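Local structure of multicopper oxidase (4E9X) at residues A[7-12]-A[50-55]; A[204-209]-A[248-253]. The protein probably oxidises small electron-donating substrates at a mononuclear copper and passes the electrons to a trinuclear copper cluster that reduces dioxygen to water. All blocks are in the same frame, centred on the assembly; numbering follows the deposited sequence.

Contact 1 of 2, residues A[7-12]-A[50-55]; sequences DMTIEE and TNNTSL
With CG anti to its own carbonyl carbon (chi1 -67°) and the chain extended beyond it, Glu12 reaches across to Ser54, where two donors of one residue converge on a single carboxylate oxygen. Ser54 OG donates to Glu12 OE2 at 2.6 Å through the syn lone pair, whereas Ser54 N meets the same OE2 at 2.9 Å from above the carboxylate plane. On its way there, Glu12 CG passes 3.7 Å from Thr53 CB. Glu11 is instead bent at chi2 (-71°) and runs alongside Asn52 in the same sense. Asn52 ND2 sends a nearly straight N-H bond of 3.0 Å to Glu11 OE2, in its own amide plane but tilted out of that of the carboxylate. Thr9 OG1 takes the anti lone pair of Glu11 OE2 at 2.7 Å, and the two donors together should limit the turning of this carboxylate and probably stabilise its charge.

The backbones pair in parallel, as part of the beta framework of a cupredoxin domain: strand 3-18 lies beside strand 44-51, Thr9 opposite Thr50 and Ile10 opposite Asn51. Thr50 N bonds to Met8 O, Ile10 N to Thr50 O, and Asn52 N to Ile10 O at 2.9 Å. An Asx turn follows, Asn51 OD1 accepting from both Thr53 N and Thr53 OG1. Next comes an ST turn, from Leu55 N to Thr53 OG1, an oxygen that also bonds to NE2 of the copper ligand His57. On the Ile10 side of the sheet, Thr53 CG2 packs 3.7 Å from Ile10 CG2, and the Ile10 side chain also touches His57. One water links Glu11 OE1, Glu12 N and Asn52 O, donating to the two oxygens and accepting from the nitrogen.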
# COMPACT_ATOMS: atom_id res chain seq x y z
N ASP A 7 30.87 18.32 3.86
CA ASP A 7 31.43 17.57 4.98
C ASP A 7 30.26 17.22 5.92
O ASP A 7 29.55 18.13 6.36
CB ASP A 7 32.50 18.35 5.74
CG ASP A 7 33.78 18.55 4.96
OD1 ASP A 7 34.31 17.58 4.35
OD2 ASP A 7 34.36 19.68 4.92
N MET A 8 30.04 15.93 6.15
CA MET A 8 28.91 15.56 7.00
C MET A 8 29.42 14.75 8.18
O MET A 8 30.46 14.09 8.06
CB MET A 8 27.86 14.78 6.20
CG MET A 8 26.56 14.46 6.96
SD MET A 8 25.43 13.56 5.84
CE MET A 8 26.17 14.23 4.34
N THR A 9 28.76 14.82 9.32
CA THR A 9 29.12 13.97 10.46
C THR A 9 27.86 13.14 10.81
O THR A 9 26.75 13.38 10.28
CB THR A 9 29.54 14.70 11.72
OG1 THR A 9 28.41 15.47 12.22
CG2 THR A 9 30.70 15.66 11.39
N ILE A 10 28.09 12.15 11.64
CA ILE A 10 27.08 11.29 12.18
C ILE A 10 27.19 11.42 13.70
O ILE A 10 28.31 11.19 14.18
CB ILE A 10 27.14 9.82 11.74
CG1 ILE A 10 27.41 9.66 10.25
CG2 ILE A 10 25.84 9.11 12.10
CD1 ILE A 10 27.58 8.21 9.82
N GLU A 11 26.13 11.77 14.41
CA GLU A 11 26.20 12.15 15.82
C GLU A 11 25.19 11.38 16.65
O GLU A 11 24.09 11.10 16.15
CB GLU A 11 25.90 13.66 16.00
CG GLU A 11 26.84 14.53 15.15
CD GLU A 11 28.28 14.60 15.60
OE1 GLU A 11 28.62 14.18 16.72
OE2 GLU A 11 29.14 15.08 14.77
N GLU A 12 25.51 11.09 17.91
CA GLU A 12 24.54 10.56 18.84
C GLU A 12 23.88 11.75 19.54
O GLU A 12 24.52 12.49 20.28
CB GLU A 12 25.21 9.66 19.90
CG GLU A 12 25.77 8.41 19.23
CD GLU A 12 26.43 7.42 20.14
OE1 GLU A 12 26.49 7.62 21.38
OE2 GLU A 12 26.86 6.37 19.61
N THR A 50 32.20 11.73 8.46
CA THR A 50 32.86 11.28 9.69
C THR A 50 31.86 10.72 10.69
O THR A 50 30.87 11.34 11.04
CB THR A 50 33.64 12.43 10.34
OG1 THR A 50 34.65 12.78 9.36
CG2 THR A 50 34.32 12.00 11.62
N ASN A 51 32.16 9.50 11.11
CA ASN A 51 31.26 8.82 12.06
C ASN A 51 31.66 9.14 13.50
O ASN A 51 32.62 8.55 14.02
CB ASN A 51 31.39 7.30 11.79
CG ASN A 51 30.49 6.47 12.69
OD1 ASN A 51 29.79 7.06 13.54
ND2 ASN A 51 30.48 5.17 12.48
N ASN A 52 30.94 10.04 14.18
CA ASN A 52 31.16 10.39 15.56
C ASN A 52 30.26 9.61 16.49
O ASN A 52 29.98 10.11 17.59
CB ASN A 52 31.05 11.89 15.81
CG ASN A 52 32.17 12.66 15.08
OD1 ASN A 52 33.28 12.19 15.02
ND2 ASN A 52 31.83 13.81 14.50
N THR A 53 29.87 8.43 16.09
CA THR A 53 29.02 7.59 16.97
C THR A 53 29.80 6.33 17.36
O THR A 53 30.94 6.16 16.92
CB THR A 53 27.68 7.17 16.33
OG1 THR A 53 27.95 6.06 15.43
CG2 THR A 53 27.10 8.29 15.51
N SER A 54 29.19 5.51 18.19
CA SER A 54 29.78 4.29 18.72
C SER A 54 29.53 3.07 17.84
O SER A 54 30.01 2.02 18.23
CB SER A 54 29.19 3.96 20.12
OG SER A 54 27.73 3.94 20.01
N LEU A 55 28.86 3.23 16.69
CA LEU A 55 28.46 2.06 15.89
C LEU A 55 28.81 2.34 14.44
O LEU A 55 28.92 3.50 14.04
CB LEU A 55 26.96 1.83 16.00
CG LEU A 55 26.36 1.33 17.31
CD1 LEU A 55 24.88 1.07 17.24
CD2 LEU A 55 27.08 0.03 17.71
O HOH W 1 33.13 15.26 8.00
O HOH W 2 28.21 12.12 18.54

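Contact 2 of 2, residues A[204-209]-A[248-253]; sequences HSHGHD and RFIFHD. With CU (copper (II) ion), chain G; CU (copper (II) ion), chain F.
The His206 ring runs alongside the Ile250 side chain, and His206 can be followed outward from the strand pair. Its CB sits 3.2 Å from Ile250 O, the carbonyl that also accepts the backbone N-H of His206, and CG stays close to that oxygen. Over the centre of one ring face lies Ile250 CG2; the opposite face looks to the copper of chain G, offset toward the rim. ND1 is held by a hydrogen bond to Asp73 of a neighbouring subunit, which should fix the ring rotation. At the tip, NE2 binds the copper of chain F at 1.9 Å. His252 NE2 binds this copper too, at 2.0 Å, so the 3.2 Å between His206 NE2 and His252 NE2 reflects a shared metal and is no hydrogen bond. His204 has CG anti to its backbone N (chi1 171°); its NE2 binds the copper of chain G at 1.8 Å, while ND1 is hydrogen-bonded to the backbone O of Asp227. The His204 and His252 rings form an offset edge-to-face pair, planes at 86°.

The backbones pair antiparallel, His204 and His252 exchanging both N-H...O bonds, and a type II turn spans Ser205 to His208. Phe249 packs against this turn: Gly207 CA stands over its ring, 3.6 Å from the centroid, and His208 is its offset edge-to-face neighbour, planes at 88°. An alanine in place of Phe249 would probably open a gap beside Gly207 CA and cost His208 this ring contact.

His60 and His106 of the neighbouring subunit add ligands to the coppers of chains G and F, respectively. The His-X-His of 204-206, with His252 starting a second that ends at His254, is characteristic of the trinuclear cluster of two-domain multicopper oxidases, built at the subunit interface.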
# COMPACT_ATOMS: atom_id res chain seq x y z
N HIS A 204 -3.44 12.91 3.10
CA HIS A 204 -4.69 13.54 2.63
C HIS A 204 -4.69 15.05 2.90
O HIS A 204 -4.54 15.45 4.07
CB HIS A 204 -5.85 12.90 3.35
CG HIS A 204 -7.17 13.55 3.14
ND1 HIS A 204 -7.67 13.91 1.87
CD2 HIS A 204 -8.11 13.94 4.02
CE1 HIS A 204 -8.89 14.50 2.06
NE2 HIS A 204 -9.15 14.52 3.36
N SER A 205 -4.92 15.81 1.85
CA SER A 205 -5.04 17.27 1.99
C SER A 205 -6.51 17.67 2.05
O SER A 205 -7.24 17.53 1.07
CB SER A 205 -4.38 17.98 0.83
OG SER A 205 -4.83 17.48 -0.43
N HIS A 206 -6.98 18.25 3.16
CA HIS A 206 -8.32 18.84 3.15
C HIS A 206 -8.29 20.10 2.25
O HIS A 206 -7.26 20.76 2.08
CB HIS A 206 -8.76 19.25 4.55
CG HIS A 206 -9.03 18.10 5.49
ND1 HIS A 206 -10.08 18.21 6.41
CD2 HIS A 206 -8.52 16.89 5.68
CE1 HIS A 206 -10.12 17.06 7.16
NE2 HIS A 206 -9.17 16.24 6.70
N GLY A 207 -9.47 20.40 1.71
CA GLY A 207 -9.67 21.68 1.02
C GLY A 207 -9.15 21.75 -0.38
O GLY A 207 -9.33 22.79 -1.06
N HIS A 208 -8.39 20.73 -0.84
CA HIS A 208 -7.62 20.81 -2.09
C HIS A 208 -7.42 19.41 -2.63
O HIS A 208 -7.28 18.44 -1.92
CB HIS A 208 -6.18 21.32 -1.80
CG HIS A 208 -6.12 22.66 -1.09
ND1 HIS A 208 -6.38 22.75 0.27
CD2 HIS A 208 -5.90 23.93 -1.53
CE1 HIS A 208 -6.31 24.04 0.61
NE2 HIS A 208 -6.00 24.75 -0.45
N ASP A 209 -7.37 19.32 -3.97
CA ASP A 209 -6.77 18.15 -4.61
C ASP A 209 -5.28 18.41 -4.86
O ASP A 209 -4.84 19.54 -4.99
CB ASP A 209 -7.51 17.89 -5.93
CG ASP A 209 -8.91 17.39 -5.65
OD1 ASP A 209 -9.04 16.44 -4.83
OD2 ASP A 209 -9.85 17.93 -6.23
N ARG A 248 -8.44 27.19 6.96
CA ARG A 248 -7.48 26.41 7.72
C ARG A 248 -7.82 24.94 7.41
O ARG A 248 -8.88 24.46 7.84
CB ARG A 248 -7.54 26.65 9.22
CG ARG A 248 -7.14 28.05 9.61
CD ARG A 248 -6.96 28.26 11.12
NE ARG A 248 -8.17 28.01 11.89
CZ ARG A 248 -9.00 28.99 12.31
NH1 ARG A 248 -8.77 30.28 12.03
NH2 ARG A 248 -10.06 28.64 13.01
N PHE A 249 -6.94 24.30 6.66
CA PHE A 249 -7.23 22.98 6.12
C PHE A 249 -6.19 21.96 6.59
O PHE A 249 -5.03 21.99 6.21
CB PHE A 249 -7.26 23.07 4.59
CG PHE A 249 -8.57 23.68 4.09
CD1 PHE A 249 -9.78 23.02 4.27
CD2 PHE A 249 -8.53 24.89 3.40
CE1 PHE A 249 -10.93 23.56 3.75
CE2 PHE A 249 -9.73 25.43 2.88
CZ PHE A 249 -10.93 24.74 3.06
N ILE A 250 -6.63 21.03 7.44
CA ILE A 250 -5.70 20.02 7.98
C ILE A 250 -5.21 19.15 6.86
O ILE A 250 -5.85 18.96 5.82
CB ILE A 250 -6.42 19.29 9.12
CG1 ILE A 250 -5.55 18.51 10.10
CG2 ILE A 250 -7.48 18.35 8.60
CD1 ILE A 250 -6.31 18.01 11.32
N PHE A 251 -4.02 18.56 7.05
CA PHE A 251 -3.31 17.83 5.98
C PHE A 251 -2.60 16.73 6.78
O PHE A 251 -1.78 17.04 7.65
CB PHE A 251 -2.38 18.81 5.30
CG PHE A 251 -1.56 18.35 4.06
CD1 PHE A 251 -0.66 19.22 3.48
CD2 PHE A 251 -1.69 17.07 3.49
CE1 PHE A 251 0.10 18.91 2.36
CE2 PHE A 251 -0.89 16.77 2.40
CZ PHE A 251 -0.01 17.63 1.84
N HIS A 252 -2.95 15.46 6.53
CA HIS A 252 -2.51 14.46 7.52
C HIS A 252 -2.50 13.07 6.92
O HIS A 252 -3.12 12.79 5.90
CB HIS A 252 -3.44 14.45 8.75
CG HIS A 252 -4.85 14.10 8.39
ND1 HIS A 252 -5.36 12.79 8.44
CD2 HIS A 252 -5.88 14.85 7.98
CE1 HIS A 252 -6.65 12.87 8.05
NE2 HIS A 252 -7.01 14.09 7.77
N ASP A 253 -1.80 12.17 7.61
CA ASP A 253 -1.86 10.73 7.31
C ASP A 253 -3.25 10.26 7.70
O ASP A 253 -3.72 10.48 8.83
CB ASP A 253 -0.74 10.05 8.09
CG ASP A 253 -0.59 8.58 7.87
OD1 ASP A 253 -1.40 7.95 7.17
OD2 ASP A 253 0.41 8.04 8.43
CU CU G . -10.68 15.04 4.20
CU CU F . -8.91 14.66 7.78

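Overall arrangement
Contact 1 lies in the N-terminal and contact 2 in the C-terminal cupredoxin domain, on opposite sides of the chain's centre, their own centres 37 Å apart and their nearest atoms about 25 Å apart. Each lies near copper, but of a different kind. In contact 1 the Ile10 side chain is about 6 Å from a copper ion, and His57, a ligand of the mononuclear site, borders the pairing. Contact 2 supplies cluster ligands directly, with the side chain of His204 about 3 Å from a bound oxygen molecule. Since His106 of a neighbouring subunit, adjacent to that chain's copper ligand Cys105, binds a copper of this cluster, its electrons probably come from the neighbour's mononuclear copper.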